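PDB 3VV3: deseasin MCP-01 from Pseudoalteromonas sp., which is a calcium-binding serine protease of the subtilisin family that breaks down collagen by peptide-bond hydrolysis. Local coordinates for residues G122-G125 / V126-V130; D203-N207 / D208-H212; L319-N322 / Q323-D327. One frame throughout, in Å; residues are numbered along the deposited sequence.

Contact 1 (G122-G125 / V126-V130)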
loop_
_atom_site.group_PDB
_atom_site.type_symbol
_atom_site.label_atom_id
_atom_site.label_comp_id
_atom_site.label_asym_id
_atom_site.label_seq_id
_atom_site.Cartn_x
_atom_site.Cartn_y
_atom_site.Cartn_z
ATOM N N GLY A 122 12.218 6.170 -19.169
ATOM C CA GLY A 122 11.333 5.454 -18.263
ATOM C C GLY A 122 10.520 4.296 -18.814
ATOM O O GLY A 122 11.052 3.356 -19.416
ATOM N N VAL A 123 9.208 4.361 -18.585
ATOM C CA VAL A 123 8.305 3.268 -18.910
ATOM C C VAL A 123 7.367 3.662 -20.056
ATOM O O VAL A 123 7.684 4.543 -20.848
ATOM C CB VAL A 123 7.497 2.843 -17.658
ATOM C CG1 VAL A 123 8.423 2.146 -16.657
ATOM C CG2 VAL A 123 6.864 4.057 -16.990
ATOM N N VAL A 124 6.229 2.993 -20.151
ATOM C CA VAL A 124 5.204 3.333 -21.131
ATOM C C VAL A 124 3.884 2.778 -20.623
ATOM O O VAL A 124 3.841 1.695 -20.037
ATOM C CB VAL A 124 5.529 2.755 -22.537
ATOM C CG1 VAL A 124 5.805 1.248 -22.466
ATOM C CG2 VAL A 124 4.404 3.029 -23.517
ATOM N N GLY A 125 2.806 3.528 -20.815
ATOM C CA GLY A 125 1.505 3.076 -20.358
ATOM C C GLY A 125 0.785 2.234 -21.393
ATOM O O GLY A 125 1.292 2.012 -22.496
ATOM N N VAL A 126 -0.407 1.764 -21.048
ATOM C CA VAL A 126 -1.222 1.053 -22.027
ATOM C C VAL A 126 -1.441 1.969 -23.236
ATOM O O VAL A 126 -1.502 1.502 -24.379
ATOM C CB VAL A 126 -2.587 0.621 -21.451
ATOM C CG1 VAL A 126 -3.411 -0.112 -22.510
ATOM C CG2 VAL A 126 -2.399 -0.262 -20.212
ATOM N N ASN A 127 -1.566 3.267 -22.969
ATOM C CA ASN A 127 -1.561 4.292 -24.014
ATOM C C ASN A 127 -0.204 4.964 -24.094
ATOM O O ASN A 127 0.364 5.337 -23.062
ATOM C CB ASN A 127 -2.612 5.374 -23.729
ATOM C CG ASN A 127 -4.010 4.813 -23.616
ATOM O OD1 ASN A 127 -4.747 4.748 -24.596
ATOM N ND2 ASN A 127 -4.377 4.389 -22.415
ATOM N N HIS A 128 0.324 5.127 -25.310
ATOM C CA HIS A 128 1.510 5.960 -25.505
ATOM C C HIS A 128 1.111 7.420 -25.444
ATOM O O HIS A 128 1.882 8.271 -25.003
ATOM C CB HIS A 128 2.138 5.721 -26.876
ATOM C CG HIS A 128 2.716 4.357 -27.046
ATOM N ND1 HIS A 128 3.717 4.085 -27.958
ATOM C CD2 HIS A 128 2.443 3.188 -26.422
ATOM C CE1 HIS A 128 4.028 2.803 -27.888
ATOM N NE2 HIS A 128 3.274 2.238 -26.964
ATOM N N ASP A 129 -0.096 7.696 -25.926
ATOM C CA ASP A 129 -0.644 9.047 -25.967
ATOM C C ASP A 129 -2.071 9.032 -25.430
ATOM O O ASP A 129 -2.877 8.196 -25.823
ATOM C CB ASP A 129 -0.641 9.567 -27.406
ATOM C CG ASP A 129 0.752 9.594 -28.008
ATOM O OD1 ASP A 129 1.552 10.471 -27.621
ATOM O OD2 ASP A 129 1.046 8.729 -28.852
ATOM N N VAL A 130 -2.363 9.958 -24.524
ATOM C CA VAL A 130 -3.666 10.052 -23.878
ATOM C C VAL A 130 -3.619 11.335 -23.059
ATOM O O VAL A 130 -2.547 11.916 -22.896
ATOM C CB VAL A 130 -3.927 8.816 -22.967
ATOM C CG1 VAL A 130 -2.975 8.817 -21.762
ATOM C CG2 VAL A 130 -5.391 8.745 -22.518
#
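V124 and H128 meet at a bend of the loop, four residues apart, and the chain turns through G125, V126 and N127 to bring them together. V126 comes first in the second half. The CB of V126 is directed away from residues 122-125. Its carbonyl O accepts from NE1 of W35. N127 follows, with its CB also directed away from the bend. Its amide serves other parts of the fold: ND2 donates to the carbonyl oxygens of I113 and G278. Two backbone acceptors thus grip one buried NH2 group and would hold the amide in one rotation.

H128 makes the side-chain contact. V124 CG2 lies 3.5 Å from H128 CD2 and 3.7 Å from H128 NE2. CD2 and NE2 are the ring atoms nearest the methyl, which comes in obliquely. A V124 chi1 of 53° sets CG1 between the backbone N and the carbonyl carbon and turns CG2 opposite the N, toward the ring. It is a van der Waals contact of a methyl with an imidazole. H128 also packs edge-to-face with W35, and its carbonyl O accepts from ND2 of N63.

The loop joins helix 105-114 to strand 131-136, an inner strand of the parallel sheet of this subtilisin-like fold. Backbone bonds tie V126 and N127 to T112 and I113 in the last turn of that helix, and G125 to A115 just beyond it. The N127 side chain rests on A281 and L282 of helix 269-284, and V123 packs on strand 254-258.

Contact 2 (D203-N207 / D208-H212); sequences DAVDN and DQNPH
D206 closes an Asx turn onto D208, nested with a beta turn over D206-Q209 and, through N210 N, an alpha turn over D206-N210. The stretch lies in the loop between strands 195-199 and 222-228 of the parallel sheet.

Hydrogen bonds centre on two atoms of D206. D206 OD1 accepts from D208 N at 2.9 Å, with the donor above the carboxylate plane. The carboxylate gets there with CG trans to the backbone N (chi1 172°). D206 O takes three donors. N210 N approaches D206 O in the carbonyl plane at 2.9 Å. N210 ND2 lies 2.9 Å from D206 O but is tilted from that plane. Q209 N comes to D206 O from above it at 3.2 Å. Three bonds on one oxygen pin the turn.

Two carboxylates, probably both charged, come near each other: D206 OD1 and D208 OD1 are 4.1 Å apart. The hydroxyls of S244 and T243 bond the D208 carboxylate and may ease this repulsion.

The N207 amide and the H212 ring lie side by side, their planes 12° apart, and N207 ND2 lies 3.8 Å from H212 CB. Outside partners are A200 O for N207 ND2 and S215 OG for H212 ND1. H212 also packs on D203 of the second subunit.

One water bridges the turn: it donates to D206 OD2 at 2.6 Å and accepts from Q209 NE2 at 3.2 Å.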
loop_
_atom_site.group_PDB
_atom_site.type_symbol
_atom_site.label_atom_id
_atom_site.label_comp_id
_atom_site.label_asym_id
_atom_site.label_seq_id
_atom_site.Cartn_x
_atom_site.Cartn_y
_atom_site.Cartn_z
ATOM N N ASP A 203 -7.167 -7.743 0.309
ATOM C CA ASP A 203 -7.272 -8.507 1.540
ATOM C C ASP A 203 -7.622 -9.978 1.323
ATOM O O ASP A 203 -7.931 -10.687 2.273
ATOM C CB ASP A 203 -8.270 -7.851 2.498
ATOM C CG ASP A 203 -8.083 -8.320 3.927
ATOM O OD1 ASP A 203 -6.975 -8.120 4.470
ATOM O OD2 ASP A 203 -9.031 -8.901 4.498
ATOM N N ALA A 204 -7.559 -10.437 0.079
ATOM C CA ALA A 204 -7.671 -11.870 -0.204
ATOM C C ALA A 204 -8.911 -12.524 0.407
ATOM O O ALA A 204 -8.823 -13.580 1.041
ATOM C CB ALA A 204 -6.402 -12.606 0.239
ATOM N N VAL A 205 -10.066 -11.898 0.197
ATOM C CA VAL A 205 -11.344 -12.465 0.612
ATOM C C VAL A 205 -12.395 -12.309 -0.481
ATOM O O VAL A 205 -12.197 -11.579 -1.457
ATOM C CB VAL A 205 -11.874 -11.824 1.908
ATOM C CG1 VAL A 205 -10.937 -12.141 3.079
ATOM C CG2 VAL A 205 -12.060 -10.321 1.729
ATOM N N ASP A 206 -13.510 -13.003 -0.288
ATOM C CA ASP A 206 -14.631 -13.021 -1.225
ATOM C C ASP A 206 -15.537 -11.808 -1.023
ATOM O O ASP A 206 -16.182 -11.672 0.021
ATOM C CB ASP A 206 -15.404 -14.331 -1.014
ATOM C CG ASP A 206 -16.708 -14.388 -1.782
ATOM O OD1 ASP A 206 -16.897 -13.590 -2.725
ATOM O OD2 ASP A 206 -17.547 -15.250 -1.434
ATOM N N ASN A 207 -15.583 -10.920 -2.017
ATOM C CA ASN A 207 -16.349 -9.681 -1.909
ATOM C C ASN A 207 -17.862 -9.887 -1.999
ATOM O O ASN A 207 -18.630 -8.990 -1.655
ATOM C CB ASN A 207 -15.902 -8.655 -2.956
ATOM C CG ASN A 207 -14.545 -8.054 -2.646
ATOM O OD1 ASN A 207 -13.950 -8.335 -1.609
ATOM N ND2 ASN A 207 -14.056 -7.200 -3.546
ATOM N N ASP A 208 -18.283 -11.061 -2.462
ATOM C CA ASP A 208 -19.706 -11.380 -2.466
ATOM C C ASP A 208 -20.211 -11.560 -1.032
ATOM O O ASP A 208 -21.368 -11.273 -0.740
ATOM C CB ASP A 208 -20.004 -12.626 -3.307
ATOM C CG ASP A 208 -19.936 -12.354 -4.800
ATOM O OD1 ASP A 208 -19.245 -11.398 -5.208
ATOM O OD2 ASP A 208 -20.574 -13.104 -5.574
ATOM N N GLN A 209 -19.337 -12.027 -0.142
ATOM C CA GLN A 209 -19.705 -12.203 1.268
ATOM C C GLN A 209 -19.231 -11.046 2.134
ATOM O O GLN A 209 -19.760 -10.814 3.223
ATOM C CB GLN A 209 -19.105 -13.497 1.812
ATOM C CG GLN A 209 -19.455 -14.725 1.003
ATOM C CD GLN A 209 -20.591 -15.513 1.608
ATOM O OE1 GLN A 209 -20.670 -15.666 2.829
ATOM N NE2 GLN A 209 -21.478 -16.027 0.759
ATOM N N ASN A 210 -18.217 -10.337 1.650
ATOM C CA ASN A 210 -17.577 -9.267 2.398
ATOM C C ASN A 210 -17.448 -8.043 1.502
ATOM O O ASN A 210 -16.388 -7.815 0.927
ATOM C CB ASN A 210 -16.178 -9.709 2.841
ATOM C CG ASN A 210 -16.185 -11.048 3.567
ATOM O OD1 ASN A 210 -16.471 -11.108 4.760
ATOM N ND2 ASN A 210 -15.871 -12.126 2.848
ATOM N N PRO A 211 -18.531 -7.262 1.361
ATOM C CA PRO A 211 -18.535 -6.140 0.413
ATOM C C PRO A 211 -17.424 -5.118 0.657
ATOM O O PRO A 211 -17.087 -4.804 1.797
ATOM C CB PRO A 211 -19.912 -5.504 0.630
ATOM C CG PRO A 211 -20.761 -6.637 1.115
ATOM C CD PRO A 211 -19.851 -7.451 1.990
ATOM N N HIS A 212 -16.878 -4.614 -0.442
ATOM C CA HIS A 212 -15.789 -3.652 -0.454
ATOM C C HIS A 212 -16.255 -2.529 -1.359
ATOM O O HIS A 212 -16.776 -2.790 -2.441
ATOM C CB HIS A 212 -14.543 -4.326 -1.040
ATOM C CG HIS A 212 -13.421 -3.389 -1.373
ATOM N ND1 HIS A 212 -13.261 -2.832 -2.626
ATOM C CD2 HIS A 212 -12.368 -2.959 -0.635
ATOM C CE1 HIS A 212 -12.178 -2.076 -2.635
ATOM N NE2 HIS A 212 -11.613 -2.139 -1.440
HETATM O O HOH W 1 -19.872 -16.236 -2.009
#

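Contact 3 (L319-N322 / Q323-D327); sequences LNVN and QALID
N320 caps the helix 321-327 through its bond to Q323. From CB its side chain extends with CG trans to the backbone N (chi1 -171°), which carries the amide over the first turn. N320 CG lies 3.9 Å from Q323 N. N320 OD1 then accepts from Q323 N at 2.9 Å, nearly straight at 172°, with the donor above the amide's carbonyl plane. At the other tip ND2 donates to the carboxylates of D30 and D304. D30 binds calcium in two sites, which makes N320 probably a second-shell residue. With an alanine here, Q323 N would probably lose its cap, and the D30 and D304 carboxylates this donor.

Beyond the cap, V321 and L325 lie side by side, with V321 CG2 3.7 Å from L325 CD1. N322 ND2 is 3.7 Å from I326 CD1, an oblique crossing. Q323 NE2 bonds D327 OD1 at 2.8 Å, one turn on.

The helix follows strand 317-318. V321 and A324 pack on helix 269-284, V321 and L325 touch A34 of helix 31-34, and A324 and D327 rest on L298 of helix 292-301.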
loop_
_atom_site.group_PDB
_atom_site.type_symbol
_atom_site.label_atom_id
_atom_site.label_comp_id
_atom_site.label_asym_id
_atom_site.label_seq_id
_atom_site.Cartn_x
_atom_site.Cartn_y
_atom_site.Cartn_z
ATOM N N LEU A 319 -7.529 -9.363 -18.558
ATOM C CA LEU A 319 -7.472 -8.333 -19.602
ATOM C C LEU A 319 -6.586 -8.686 -20.793
ATOM O O LEU A 319 -5.442 -9.111 -20.633
ATOM C CB LEU A 319 -6.988 -7.014 -18.998
ATOM C CG LEU A 319 -6.835 -5.810 -19.930
ATOM C CD1 LEU A 319 -8.183 -5.340 -20.458
ATOM C CD2 LEU A 319 -6.107 -4.690 -19.187
ATOM N N ASN A 320 -7.116 -8.486 -21.996
ATOM C CA ASN A 320 -6.303 -8.570 -23.195
ATOM C C ASN A 320 -6.657 -7.416 -24.115
ATOM O O ASN A 320 -7.712 -7.416 -24.744
ATOM C CB ASN A 320 -6.507 -9.904 -23.916
ATOM C CG ASN A 320 -5.514 -10.092 -25.043
ATOM O OD1 ASN A 320 -5.367 -9.223 -25.905
ATOM N ND2 ASN A 320 -4.793 -11.211 -25.019
ATOM N N VAL A 321 -5.778 -6.420 -24.169
ATOM C CA VAL A 321 -6.125 -5.182 -24.850
ATOM C C VAL A 321 -6.024 -5.336 -26.363
ATOM O O VAL A 321 -6.727 -4.649 -27.109
ATOM C CB VAL A 321 -5.324 -3.964 -24.333
ATOM C CG1 VAL A 321 -3.834 -4.087 -24.664
ATOM C CG2 VAL A 321 -5.926 -2.652 -24.896
ATOM N N ASN A 322 -5.182 -6.263 -26.817
ATOM C CA ASN A 322 -5.146 -6.550 -28.246
ATOM C C ASN A 322 -6.505 -7.056 -28.707
ATOM O O ASN A 322 -7.079 -6.540 -29.673
ATOM C CB ASN A 322 -4.053 -7.569 -28.587
ATOM C CG ASN A 322 -3.960 -7.829 -30.087
ATOM O OD1 ASN A 322 -3.879 -6.893 -30.885
ATOM N ND2 ASN A 322 -3.997 -9.100 -30.472
ATOM N N GLN A 323 -7.026 -8.070 -28.024
ATOM C CA GLN A 323 -8.324 -8.619 -28.404
ATOM C C GLN A 323 -9.441 -7.588 -28.235
ATOM O O GLN A 323 -10.416 -7.588 -28.982
ATOM C CB GLN A 323 -8.650 -9.895 -27.626
ATOM C CG GLN A 323 -9.811 -10.689 -28.231
ATOM C CD GLN A 323 -9.476 -11.257 -29.612
ATOM O OE1 GLN A 323 -8.429 -11.878 -29.800
ATOM N NE2 GLN A 323 -10.364 -11.041 -30.581
ATOM N N ALA A 324 -9.299 -6.707 -27.251
ATOM C CA ALA A 324 -10.298 -5.673 -27.041
ATOM C C ALA A 324 -10.368 -4.759 -28.263
ATOM O O ALA A 324 -11.456 -4.429 -28.733
ATOM C CB ALA A 324 -9.970 -4.859 -25.789
ATOM N N LEU A 325 -9.205 -4.342 -28.760
ATOM C CA LEU A 325 -9.142 -3.469 -29.936
ATOM C C LEU A 325 -9.692 -4.179 -31.164
ATOM O O LEU A 325 -10.414 -3.584 -31.967
ATOM C CB LEU A 325 -7.709 -3.011 -30.214
ATOM C CG LEU A 325 -7.221 -1.735 -29.527
ATOM C CD1 LEU A 325 -7.585 -1.686 -28.061
ATOM C CD2 LEU A 325 -5.733 -1.526 -29.733
ATOM N N ILE A 326 -9.327 -5.445 -31.322
ATOM C CA ILE A 326 -9.846 -6.242 -32.435
ATOM C C ILE A 326 -11.372 -6.344 -32.366
ATOM O O ILE A 326 -12.079 -6.109 -33.356
ATOM C CB ILE A 326 -9.239 -7.657 -32.433
ATOM C CG1 ILE A 326 -7.738 -7.591 -32.705
ATOM C CG2 ILE A 326 -9.952 -8.553 -33.440
ATOM C CD1 ILE A 326 -7.041 -8.936 -32.572
ATOM N N ASP A 327 -11.886 -6.684 -31.189
ATOM C CA ASP A 327 -13.324 -6.839 -31.018
ATOM C C ASP A 327 -14.081 -5.516 -31.140
ATOM O O ASP A 327 -15.285 -5.514 -31.386
ATOM C CB ASP A 327 -13.641 -7.512 -29.681
ATOM C CG ASP A 327 -13.204 -8.970 -29.640
ATOM O OD1 ASP A 327 -12.732 -9.495 -30.674
ATOM O OD2 ASP A 327 -13.344 -9.594 -28.569
#

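Contact 1 is core and contact 2 lies partly at the surface, on the opposite side of the chain's centre. Contact 3 is between them in burial, with one face of its helix packed inward. Contacts 1 and 3 have centres about 17 Å apart and touch where V126 CG1 meets V321 CG2 at 4.3 Å. Both pack on helix 269-284. Contact 2 touches neither; its nearest atoms are about 20 Å from contact 1 and about 17 Å from contact 3. It borders the second subunit. The chemistry follows the place. Contact 1 joins a methyl to a ring. Contact 2 uses carboxylate, amide and water bonds. Contact 3 combines a polar cap near calcium with aliphatic packing.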